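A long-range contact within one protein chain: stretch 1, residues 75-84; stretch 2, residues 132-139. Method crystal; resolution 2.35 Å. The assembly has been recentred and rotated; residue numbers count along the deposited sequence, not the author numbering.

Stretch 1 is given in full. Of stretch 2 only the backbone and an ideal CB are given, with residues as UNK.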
ATOM      1  N   ASN C  75     -14.905  12.359 -34.323  1.00 43.32           N
ATOM      2  CA  ASN C  75     -14.530  10.963 -34.117  1.00 40.36           C
ATOM      3  C   ASN C  75     -15.487  10.169 -33.247  1.00 39.10           C
ATOM      4  O   ASN C  75     -16.000  10.662 -32.242  1.00 40.14           O
ATOM      5  CB  ASN C  75     -13.112  10.866 -33.539  1.00 41.39           C
ATOM      6  CG  ASN C  75     -12.045  11.264 -34.544  1.00 47.44           C
ATOM      7  OD1 ASN C  75     -11.923  10.664 -35.614  1.00 50.46           O
ATOM      8  ND2 ASN C  75     -11.266  12.282 -34.202  1.00 49.85           N
ATOM      9  N   LEU C  76     -15.699   8.924 -33.651  1.00 36.79           N
ATOM     10  CA  LEU C  76     -16.431   7.952 -32.872  1.00 38.64           C
ATOM     11  C   LEU C  76     -15.432   6.927 -32.334  1.00 38.29           C
ATOM     12  O   LEU C  76     -14.602   6.419 -33.082  1.00 39.37           O
ATOM     13  CB  LEU C  76     -17.486   7.282 -33.757  1.00 40.60           C
ATOM     14  CG  LEU C  76     -18.335   6.118 -33.249  1.00 47.81           C
ATOM     15  CD1 LEU C  76     -19.347   6.581 -32.225  1.00 52.51           C
ATOM     16  CD2 LEU C  76     -19.033   5.457 -34.422  1.00 43.77           C
ATOM     17  N   THR C  77     -15.498   6.649 -31.036  1.00 39.23           N
ATOM     18  CA  THR C  77     -14.664   5.624 -30.419  1.00 39.30           C
ATOM     19  C   THR C  77     -15.514   4.381 -30.179  1.00 40.66           C
ATOM     20  O   THR C  77     -16.543   4.454 -29.519  1.00 41.51           O
ATOM     21  CB  THR C  77     -14.034   6.108 -29.094  1.00 41.31           C
ATOM     22  OG1 THR C  77     -13.366   7.359 -29.305  1.00 45.21           O
ATOM     23  CG2 THR C  77     -13.027   5.093 -28.567  1.00 38.71           C
ATOM     24  N   VAL C  78     -15.087   3.253 -30.746  1.00 41.56           N
ATOM     25  CA  VAL C  78     -15.806   1.977 -30.635  1.00 39.63           C
ATOM     26  C   VAL C  78     -14.930   0.962 -29.871  1.00 40.72           C
ATOM     27  O   VAL C  78     -13.738   1.213 -29.685  1.00 39.47           O
ATOM     28  CB  VAL C  78     -16.271   1.434 -32.043  1.00 39.17           C
ATOM     29  CG1 VAL C  78     -17.235   2.410 -32.723  1.00 38.77           C
ATOM     30  CG2 VAL C  78     -15.093   1.114 -32.947  1.00 36.29           C
ATOM     31  N   PRO C  79     -15.515  -0.164 -29.398  1.00 40.77           N
ATOM     32  CA  PRO C  79     -14.715  -1.159 -28.663  1.00 40.58           C
ATOM     33  C   PRO C  79     -13.601  -1.848 -29.455  1.00 39.48           C
ATOM     34  O   PRO C  79     -13.562  -1.780 -30.680  1.00 40.72           O
ATOM     35  CB  PRO C  79     -15.753  -2.215 -28.246  1.00 39.27           C
ATOM     36  CG  PRO C  79     -17.057  -1.558 -28.361  1.00 39.69           C
ATOM     37  CD  PRO C  79     -16.933  -0.566 -29.462  1.00 38.10           C
ATOM     38  N   PHE C  80     -12.703  -2.503 -28.723  1.00 38.81           N
ATOM     39  CA  PHE C  80     -11.715  -3.414 -29.286  1.00 36.76           C
ATOM     40  C   PHE C  80     -12.416  -4.675 -29.788  1.00 38.38           C
ATOM     41  O   PHE C  80     -13.539  -4.977 -29.374  1.00 39.07           O
ATOM     42  CB  PHE C  80     -10.707  -3.819 -28.206  1.00 36.23           C
ATOM     43  CG  PHE C  80      -9.771  -2.718 -27.786  1.00 37.44           C
ATOM     44  CD1 PHE C  80      -8.992  -2.035 -28.720  1.00 32.34           C
ATOM     45  CD2 PHE C  80      -9.638  -2.391 -26.444  1.00 36.07           C
ATOM     46  CE1 PHE C  80      -8.123  -1.033 -28.323  1.00 29.85           C
ATOM     47  CE2 PHE C  80      -8.769  -1.392 -26.039  1.00 36.06           C
ATOM     48  CZ  PHE C  80      -8.012  -0.713 -26.976  1.00 33.59           C
ATOM     49  N   GLY C  81     -11.753  -5.415 -30.673  1.00 38.07           N
ATOM     50  CA  GLY C  81     -12.291  -6.690 -31.152  1.00 38.91           C
ATOM     51  C   GLY C  81     -13.214  -6.576 -32.350  1.00 40.15           C
ATOM     52  O   GLY C  81     -13.871  -7.550 -32.728  1.00 40.96           O
ATOM     53  N   ILE C  82     -13.258  -5.386 -32.946  1.00 38.81           N
ATOM     54  CA  ILE C  82     -14.095  -5.120 -34.119  1.00 38.79           C
ATOM     55  C   ILE C  82     -13.293  -5.376 -35.394  1.00 39.55           C
ATOM     56  O   ILE C  82     -12.156  -4.918 -35.519  1.00 41.67           O
ATOM     57  CB  ILE C  82     -14.661  -3.655 -34.104  1.00 38.33           C
ATOM     58  CG1 ILE C  82     -15.493  -3.394 -32.839  1.00 35.78           C
ATOM     59  CG2 ILE C  82     -15.477  -3.332 -35.364  1.00 36.27           C
ATOM     60  CD1 ILE C  82     -16.576  -4.419 -32.561  1.00 40.11           C
ATOM     61  N   LEU C  83     -13.897  -6.124 -36.318  1.00 41.38           N
ATOM     62  CA  LEU C  83     -13.323  -6.392 -37.637  1.00 41.31           C
ATOM     63  C   LEU C  83     -13.139  -5.110 -38.436  1.00 43.06           C
ATOM     64  O   LEU C  83     -14.095  -4.476 -38.880  1.00 45.18           O
ATOM     65  CB  LEU C  83     -14.165  -7.414 -38.409  1.00 42.75           C
ATOM     66  CG  LEU C  83     -13.629  -7.955 -39.735  1.00 46.77           C
ATOM     67  CD1 LEU C  83     -12.245  -8.560 -39.574  1.00 46.55           C
ATOM     68  CD2 LEU C  83     -14.579  -8.990 -40.264  1.00 48.93           C
ATOM     69  N   VAL C  84     -11.874  -4.758 -38.601  1.00 44.85           N
ATOM     70  CA  VAL C  84     -11.424  -3.492 -39.154  1.00 46.05           C
ATOM     71  C   VAL C  84     -11.648  -3.362 -40.670  1.00 49.71           C
ATOM     72  O   VAL C  84     -11.791  -2.247 -41.195  1.00 49.58           O
ATOM     73  CB  VAL C  84      -9.934  -3.296 -38.731  1.00 47.94           C
ATOM     74  CG1 VAL C  84      -8.998  -3.083 -39.906  1.00 44.84           C
ATOM     75  CG2 VAL C  84      -9.809  -2.246 -37.625  1.00 43.33           C
ATOM     76  N   UNK C 132     -27.800   4.755 -34.033  1.00 43.72           N
ATOM     77  CA  UNK C 132     -27.524   3.325 -33.980  1.00 42.98           C
ATOM     78  C   UNK C 132     -26.246   2.969 -34.726  1.00 42.41           C
ATOM     79  O   UNK C 132     -26.000   3.456 -35.833  1.00 40.11           O
ATOM     80  CB  UNK C 132     -28.702   2.539 -34.560  1.00 42.98           C
ATOM     81  N   UNK C 133     -25.432   2.122 -34.104  1.00 43.77           N
ATOM     82  CA  UNK C 133     -24.189   1.653 -34.714  1.00 43.75           C
ATOM     83  C   UNK C 133     -24.279   0.180 -35.109  1.00 41.95           C
ATOM     84  O   UNK C 133     -24.864  -0.630 -34.387  1.00 41.50           O
ATOM     85  CB  UNK C 133     -23.017   1.865 -33.754  1.00 43.75           C
ATOM     86  N   UNK C 134     -23.700  -0.152 -36.260  1.00 41.94           N
ATOM     87  CA  UNK C 134     -23.625  -1.534 -36.737  1.00 42.56           C
ATOM     88  C   UNK C 134     -22.214  -1.853 -37.229  1.00 40.75           C
ATOM     89  O   UNK C 134     -21.661  -1.137 -38.070  1.00 40.17           O
ATOM     90  CB  UNK C 134     -24.643  -1.774 -37.854  1.00 42.56           C
ATOM     91  N   UNK C 135     -21.633  -2.923 -36.691  1.00 42.05           N
ATOM     92  CA  UNK C 135     -20.275  -3.340 -37.062  1.00 41.47           C
ATOM     93  C   UNK C 135     -20.108  -4.861 -37.001  1.00 43.88           C
ATOM     94  O   UNK C 135     -21.037  -5.578 -36.631  1.00 43.74           O
ATOM     95  CB  UNK C 135     -19.251  -2.671 -36.143  1.00 41.47           C
ATOM     96  N   UNK C 136     -18.925  -5.341 -37.375  1.00 46.07           N
ATOM     97  CA  UNK C 136     -18.626  -6.770 -37.393  1.00 45.18           C
ATOM     98  C   UNK C 136     -17.532  -7.091 -36.369  1.00 45.55           C
ATOM     99  O   UNK C 136     -16.521  -6.394 -36.291  1.00 44.57           O
ATOM    100  CB  UNK C 136     -18.197  -7.212 -38.793  1.00 45.18           C
ATOM    101  N   UNK C 137     -17.750  -8.138 -35.581  1.00 44.98           N
ATOM    102  CA  UNK C 137     -16.759  -8.614 -34.617  1.00 46.74           C
ATOM    103  C   UNK C 137     -15.717  -9.490 -35.320  1.00 47.88           C
ATOM    104  O   UNK C 137     -16.072 -10.363 -36.115  1.00 46.29           O
ATOM    105  CB  UNK C 137     -17.438  -9.392 -33.488  1.00 46.74           C
ATOM    106  N   UNK C 138     -14.440  -9.232 -35.046  1.00 49.70           N
ATOM    107  CA  UNK C 138     -13.352 -10.079 -35.537  1.00 52.06           C
ATOM    108  C   UNK C 138     -13.246 -11.328 -34.669  1.00 55.33           C
ATOM    109  O   UNK C 138     -12.472 -11.386 -33.711  1.00 59.19           O
ATOM    110  CB  UNK C 138     -12.026  -9.316 -35.546  1.00 52.06           C
ATOM    111  N   UNK C 139     -14.057 -12.318 -35.023  1.00 57.94           N
ATOM    112  CA  UNK C 139     -14.185 -13.561 -34.284  1.00 61.28           C
ATOM    113  C   UNK C 139     -14.543 -14.640 -35.304  1.00 65.96           C
ATOM    114  O   UNK C 139     -14.971 -14.298 -36.415  1.00 65.64           O
ATOM    115  CB  UNK C 139     -15.231 -13.457 -33.173  1.00 61.28           C
TER

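Position 132 lies in a strand, and nothing of stretch 1 comes within 5.5 Å of its CB. The residue is Lys132, its chain extended beyond CB; even its CB is 10.1 Å from Leu76 CD2.

Position 133 points its CB toward stretch 1. The nearest atom there is Leu76 CD2, 5.4 Å from the ideal CB, with Val78 further along the same strand. The gap suits a medium or large apolar side chain such as Leu, Ile or Met. It is Leu133, whose CD1 reaches 4.0 Å from Leu76 CD2.

Position 134 has its CB out of reach of stretch 1, so many residues would serve. It is Ala134.

Position 135 points toward stretch 1 again. Its ideal CB is 3.9 Å from Ile82 CG2, and Val78 lies further off. A slim, flexible apolar chain could follow this surface. The residue is Met135, with chi1 p, chi2 t and chi3 p. Its SD is 3.8 Å from Ile82 CD1 and its CE 3.9 Å from Val78 CG1, so one side chain touches both residues.

Position 136 points its CB sideways, 4.1 Å from Leu83 CB. The backbone matters more: its O accepts a hydrogen bond from Leu83 N at 2.6 Å. A beta-branched or small residue would suit the extended backbone, with a methyl useful beside Leu83. It is Thr136, whose CG2 is 3.8 Å from Leu83 CD2. Thr136 N donates to the O of water 1 at 2.7 Å, and the O of water 1 lies 2.9 Å from Leu83 O, to which it donates.

Position 137 pairs with Ile82 in a single beta bridge, CA to CA 4.4 Å. Its CB points away overall, yet the ideal CB is only 4.1 Å from Gly81 O. Val, Ile or Thr would fit the extended backbone. It is Ile137, with chi1 m and chi2 t; CG2 packs 3.4 Å from Gly81 O.

Position 138 has a sideways CB in a close setting: the ideal CB is 3.8 Å from both Leu83 N and Gly81 O. A small side chain is easily accommodated. Any residue but proline could supply the N-H that Gly81 O accepts. It is Ala138, with N to Gly81 O at 2.9 Å. Its methyl CB lies 4.0 Å from Leu83 CB.

Position 139 has a sideways CB with nothing of stretch 1 within 5.5 Å, leaving the choice wide. It is Ala139, whose N makes a weak hydrogen bond to Ile137 O at 3.0 Å.

Stretch 2 (132-139) KLAMTIAA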
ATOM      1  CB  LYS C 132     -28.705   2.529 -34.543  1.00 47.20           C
ATOM      2  CG  LYS C 132     -29.955   2.556 -33.670  1.00 53.94           C
ATOM      3  CD  LYS C 132     -31.041   1.662 -34.240  1.00 69.04           C
ATOM      4  CE  LYS C 132     -32.299   1.710 -33.387  1.00 83.49           C
ATOM      5  NZ  LYS C 132     -33.390   0.858 -33.947  1.00 87.36           N
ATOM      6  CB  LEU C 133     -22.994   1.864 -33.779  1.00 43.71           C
ATOM      7  CG  LEU C 133     -22.374   3.221 -33.405  1.00 45.76           C
ATOM      8  CD1 LEU C 133     -22.927   4.421 -34.186  1.00 43.26           C
ATOM      9  CD2 LEU C 133     -22.504   3.466 -31.921  1.00 46.50           C
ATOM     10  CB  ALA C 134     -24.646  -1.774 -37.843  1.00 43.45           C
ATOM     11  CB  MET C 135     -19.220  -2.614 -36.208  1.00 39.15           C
ATOM     12  CG  MET C 135     -19.355  -2.809 -34.704  1.00 39.34           C
ATOM     13  SD  MET C 135     -18.636  -1.460 -33.742  1.00 36.97           S
ATOM     14  CE  MET C 135     -19.942  -0.243 -33.808  1.00 41.61           C
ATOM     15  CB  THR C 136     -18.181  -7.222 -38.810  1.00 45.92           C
ATOM     16  OG1 THR C 136     -19.081  -6.689 -39.791  1.00 48.52           O
ATOM     17  CG2 THR C 136     -18.166  -8.735 -38.922  1.00 42.10           C
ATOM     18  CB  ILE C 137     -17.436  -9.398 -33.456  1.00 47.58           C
ATOM     19  CG1 ILE C 137     -18.536  -8.548 -32.805  1.00 45.71           C
ATOM     20  CG2 ILE C 137     -16.412  -9.834 -32.405  1.00 47.00           C
ATOM     21  CD1 ILE C 137     -19.416  -9.300 -31.821  1.00 46.42           C
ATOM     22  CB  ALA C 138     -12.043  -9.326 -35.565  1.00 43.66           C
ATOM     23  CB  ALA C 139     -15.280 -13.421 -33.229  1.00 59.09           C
TER
HETATM   24  O   HOH W   1     -16.908  -3.935 -38.413  1.00 27.70           O
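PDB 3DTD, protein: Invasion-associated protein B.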